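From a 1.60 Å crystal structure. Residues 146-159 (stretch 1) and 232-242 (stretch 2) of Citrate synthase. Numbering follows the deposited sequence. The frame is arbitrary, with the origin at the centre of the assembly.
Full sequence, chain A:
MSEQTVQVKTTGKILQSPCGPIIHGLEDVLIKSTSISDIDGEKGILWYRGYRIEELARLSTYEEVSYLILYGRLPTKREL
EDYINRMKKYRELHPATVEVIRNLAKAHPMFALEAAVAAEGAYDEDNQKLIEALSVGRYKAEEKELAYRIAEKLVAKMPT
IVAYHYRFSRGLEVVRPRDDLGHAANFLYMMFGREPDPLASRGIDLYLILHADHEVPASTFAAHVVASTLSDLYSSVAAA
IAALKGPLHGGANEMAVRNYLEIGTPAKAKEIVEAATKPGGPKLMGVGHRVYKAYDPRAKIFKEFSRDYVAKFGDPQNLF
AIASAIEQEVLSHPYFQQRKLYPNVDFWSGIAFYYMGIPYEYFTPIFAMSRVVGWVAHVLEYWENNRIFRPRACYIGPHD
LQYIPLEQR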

# COMPACT_ATOMS: atom_id res chain seq x y z
N LEU A 146 -14.56 17.33 2.54
CA LEU A 146 -13.20 17.35 1.98
C LEU A 146 -12.89 16.00 1.35
O LEU A 146 -12.35 15.94 0.23
CB LEU A 146 -12.15 17.63 3.07
CG LEU A 146 -12.17 19.03 3.68
CD1 LEU A 146 -11.23 19.17 4.88
CD2 LEU A 146 -11.84 20.04 2.61
N ALA A 147 -13.20 14.93 2.08
CA ALA A 147 -12.90 13.57 1.63
C ALA A 147 -13.58 13.28 0.27
O ALA A 147 -12.98 12.70 -0.62
CB ALA A 147 -13.33 12.54 2.67
N TYR A 148 -14.83 13.70 0.12
CA TYR A 148 -15.53 13.45 -1.15
C TYR A 148 -14.95 14.30 -2.27
O TYR A 148 -14.84 13.85 -3.43
CB TYR A 148 -17.03 13.63 -0.98
CG TYR A 148 -17.67 12.42 -0.35
CD1 TYR A 148 -17.59 12.18 1.02
CD2 TYR A 148 -18.23 11.43 -1.15
CE1 TYR A 148 -18.12 11.02 1.58
CE2 TYR A 148 -18.78 10.28 -0.60
CZ TYR A 148 -18.71 10.07 0.76
OH TYR A 148 -19.25 8.92 1.30
N ARG A 149 -14.56 15.53 -1.96
CA ARG A 149 -13.91 16.40 -2.93
C ARG A 149 -12.63 15.71 -3.43
O ARG A 149 -12.34 15.67 -4.62
CB ARG A 149 -13.58 17.75 -2.30
CG ARG A 149 -13.39 18.92 -3.26
CD ARG A 149 -13.18 20.24 -2.47
NE ARG A 149 -14.20 20.43 -1.44
CZ ARG A 149 -14.11 21.28 -0.42
NH1 ARG A 149 -13.02 22.04 -0.26
NH2 ARG A 149 -15.09 21.35 0.47
N ILE A 150 -11.84 15.19 -2.49
CA ILE A 150 -10.58 14.51 -2.81
C ILE A 150 -10.82 13.26 -3.64
O ILE A 150 -10.08 12.98 -4.60
CB ILE A 150 -9.78 14.20 -1.53
CG1 ILE A 150 -9.38 15.52 -0.86
CG2 ILE A 150 -8.54 13.34 -1.87
CD1 ILE A 150 -9.01 15.41 0.62
N ALA A 151 -11.83 12.49 -3.25
CA ALA A 151 -12.22 11.29 -3.99
C ALA A 151 -12.55 11.65 -5.44
O ALA A 151 -12.06 11.00 -6.38
CB ALA A 151 -13.38 10.58 -3.31
N GLU A 152 -13.32 12.71 -5.64
CA GLU A 152 -13.63 13.17 -7.00
C GLU A 152 -12.37 13.55 -7.78
O GLU A 152 -12.21 13.20 -8.95
CB GLU A 152 -14.58 14.37 -6.96
CG GLU A 152 -15.95 14.03 -6.47
CD GLU A 152 -16.91 15.19 -6.52
OE1 GLU A 152 -16.51 16.31 -6.93
OE2 GLU A 152 -18.09 14.96 -6.20
N LYS A 153 -11.43 14.22 -7.12
CA LYS A 153 -10.20 14.63 -7.76
C LYS A 153 -9.42 13.43 -8.23
O LYS A 153 -8.85 13.43 -9.31
CB LYS A 153 -9.35 15.46 -6.84
CG LYS A 153 -9.88 16.85 -6.60
CD LYS A 153 -9.04 17.53 -5.58
CE LYS A 153 -9.54 18.90 -5.24
NZ LYS A 153 -8.70 19.43 -4.13
N LEU A 154 -9.33 12.41 -7.38
CA LEU A 154 -8.59 11.19 -7.76
C LEU A 154 -9.20 10.50 -8.99
O LEU A 154 -8.49 10.05 -9.89
CB LEU A 154 -8.56 10.24 -6.56
CG LEU A 154 -7.48 10.63 -5.54
CD1 LEU A 154 -7.77 10.16 -4.14
CD2 LEU A 154 -6.09 10.17 -6.00
N VAL A 155 -10.52 10.45 -9.04
CA VAL A 155 -11.20 9.84 -10.18
C VAL A 155 -10.96 10.70 -11.43
O VAL A 155 -10.69 10.19 -12.52
CB VAL A 155 -12.70 9.71 -9.87
CG1 VAL A 155 -13.47 9.24 -11.12
CG2 VAL A 155 -12.91 8.78 -8.69
N ALA A 156 -11.02 12.02 -11.27
CA ALA A 156 -10.84 12.92 -12.40
C ALA A 156 -9.44 12.98 -12.97
O ALA A 156 -9.26 13.17 -14.17
CB ALA A 156 -11.29 14.34 -12.00
N LYS A 157 -8.45 12.83 -12.09
CA LYS A 157 -7.07 13.02 -12.47
C LYS A 157 -6.39 11.78 -13.04
O LYS A 157 -5.41 11.91 -13.77
CB LYS A 157 -6.27 13.52 -11.27
CG LYS A 157 -6.71 14.90 -10.83
CD LYS A 157 -6.10 15.30 -9.51
CE LYS A 157 -6.69 16.63 -9.07
NZ LYS A 157 -6.22 17.76 -9.89
N MET A 158 -6.88 10.60 -12.69
CA MET A 158 -6.18 9.39 -13.11
C MET A 158 -5.90 9.34 -14.62
O MET A 158 -4.78 9.08 -15.03
CB MET A 158 -6.88 8.14 -12.63
CG MET A 158 -5.98 6.94 -12.56
SD MET A 158 -4.72 7.10 -11.27
CE MET A 158 -5.70 7.14 -9.81
N PRO A 159 -6.90 9.66 -15.46
CA PRO A 159 -6.60 9.60 -16.90
C PRO A 159 -5.55 10.60 -17.35
O PRO A 159 -4.83 10.35 -18.31
CB PRO A 159 -7.96 9.91 -17.55
CG PRO A 159 -8.97 9.57 -16.49
CD PRO A 159 -8.32 9.98 -15.22
N ASP A 232 -3.87 9.54 4.09
CA ASP A 232 -4.70 10.26 3.15
C ASP A 232 -5.16 9.46 1.97
O ASP A 232 -4.57 8.44 1.61
CB ASP A 232 -3.98 11.51 2.69
CG ASP A 232 -2.78 11.19 1.84
OD1 ASP A 232 -1.72 10.79 2.39
OD2 ASP A 232 -2.91 11.36 0.61
N LEU A 233 -6.21 9.95 1.31
CA LEU A 233 -6.80 9.28 0.16
C LEU A 233 -5.85 9.08 -1.00
O LEU A 233 -5.91 8.05 -1.68
CB LEU A 233 -8.05 10.01 -0.29
CG LEU A 233 -9.26 9.77 0.60
CD1 LEU A 233 -10.29 10.91 0.48
CD2 LEU A 233 -9.88 8.42 0.29
N TYR A 234 -5.00 10.07 -1.26
CA TYR A 234 -4.05 9.93 -2.34
C TYR A 234 -3.09 8.79 -2.01
O TYR A 234 -2.79 7.95 -2.85
CB TYR A 234 -3.29 11.22 -2.56
CG TYR A 234 -4.06 12.31 -3.27
CD1 TYR A 234 -3.90 12.51 -4.63
CD2 TYR A 234 -4.85 13.20 -2.57
CE1 TYR A 234 -4.52 13.55 -5.29
CE2 TYR A 234 -5.52 14.23 -3.23
CZ TYR A 234 -5.33 14.41 -4.59
OH TYR A 234 -5.95 15.44 -5.28
N SER A 235 -2.56 8.77 -0.79
CA SER A 235 -1.64 7.71 -0.40
C SER A 235 -2.30 6.33 -0.45
O SER A 235 -1.69 5.34 -0.88
CB SER A 235 -1.09 8.00 1.00
OG SER A 235 -0.29 9.17 0.92
N SER A 236 -3.57 6.27 -0.08
CA SER A 236 -4.31 5.00 -0.14
C SER A 236 -4.43 4.52 -1.60
O SER A 236 -4.26 3.33 -1.90
CB SER A 236 -5.67 5.17 0.49
OG SER A 236 -5.53 5.48 1.88
N VAL A 237 -4.69 5.45 -2.51
CA VAL A 237 -4.78 5.11 -3.92
C VAL A 237 -3.40 4.71 -4.47
O VAL A 237 -3.30 3.73 -5.21
CB VAL A 237 -5.45 6.22 -4.75
CG1 VAL A 237 -5.28 5.95 -6.25
CG2 VAL A 237 -6.91 6.30 -4.38
N ALA A 238 -2.35 5.41 -4.05
CA ALA A 238 -1.00 5.07 -4.49
C ALA A 238 -0.69 3.62 -4.08
O ALA A 238 -0.14 2.85 -4.87
CB ALA A 238 0.02 6.04 -3.92
N ALA A 239 -1.08 3.24 -2.86
CA ALA A 239 -0.89 1.87 -2.37
C ALA A 239 -1.71 0.86 -3.18
O ALA A 239 -1.24 -0.20 -3.49
CB ALA A 239 -1.23 1.76 -0.88
N ALA A 240 -2.96 1.21 -3.50
CA ALA A 240 -3.80 0.35 -4.33
C ALA A 240 -3.12 0.08 -5.68
O ALA A 240 -3.08 -1.05 -6.16
CB ALA A 240 -5.14 1.00 -4.55
N ILE A 241 -2.56 1.14 -6.27
CA ILE A 241 -1.82 1.05 -7.54
C ILE A 241 -0.60 0.15 -7.39
O ILE A 241 -0.30 -0.65 -8.26
CB ILE A 241 -1.43 2.45 -8.03
CG1 ILE A 241 -2.71 3.22 -8.41
CG2 ILE A 241 -0.46 2.39 -9.21
CD1 ILE A 241 -2.49 4.71 -8.62
N ALA A 242 0.11 0.31 -6.28
CA ALA A 242 1.27 -0.54 -6.00
C ALA A 242 0.86 -2.01 -6.03
O ALA A 242 1.55 -2.86 -6.60
CB ALA A 242 1.85 -0.17 -4.64

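Residues 146-159 and 233-242 belong to two helices whose axes approach to 10.4 Å and cross at -40°, running in broadly the same direction. No hydrogen bond links them; the contact rests on the fit of side chains, which buries 449 Å² in total.

Two neighbouring residues at the start of the second helix supply the main knobs. Leu233 points toward the first helix and enters a hollow bounded by Ala147, Ile150, Ala151 and Leu154. Its tip lies beside the small side chains of Ala147 and Ala151: Leu233 CD1 lies 3.4 Å from Ala147 O and 4.1 Å from Ala147 CB, so the leucine reaches the backbone itself. Closer to its base, Leu233 CB packs against Ile150 CG2 at 3.7 Å and Leu154 CD1 at 3.9 Å.

Tyr234 fills the adjoining hollow, among Ile150, Lys153, Leu154 and Lys157. Its CA-to-CB bond points sideways, but the ring brings the side chain nearer to the first helix. Leu154 covers one face in a CH-pi contact, with CG 4.2 Å from the ring centroid and only 14° off the normal, while Leu154 CD2 comes within 3.5 Å of Tyr234 CD1. Ile150 CG2 meets Tyr234 CE2 obliquely at 3.4 Å. At the far end of the ring, Tyr234 OH lies 3.7 Å from Lys153 CB and 4.0 Å from Lys157 CE, against the aliphatic parts of both lysines, and its hydrogen bonding is satisfied elsewhere in the structure.

Ile150 and Leu154 thus border both hollows. Leu154 also extends the packing along the second helix, its CD1 lying 4.0 Å from Val237 CG2. One turn beyond Leu154, the end of Met158 bends inward, placing its CE 3.8 Å from Val237 CG1 and 4.2 Å from Ile241 CD1.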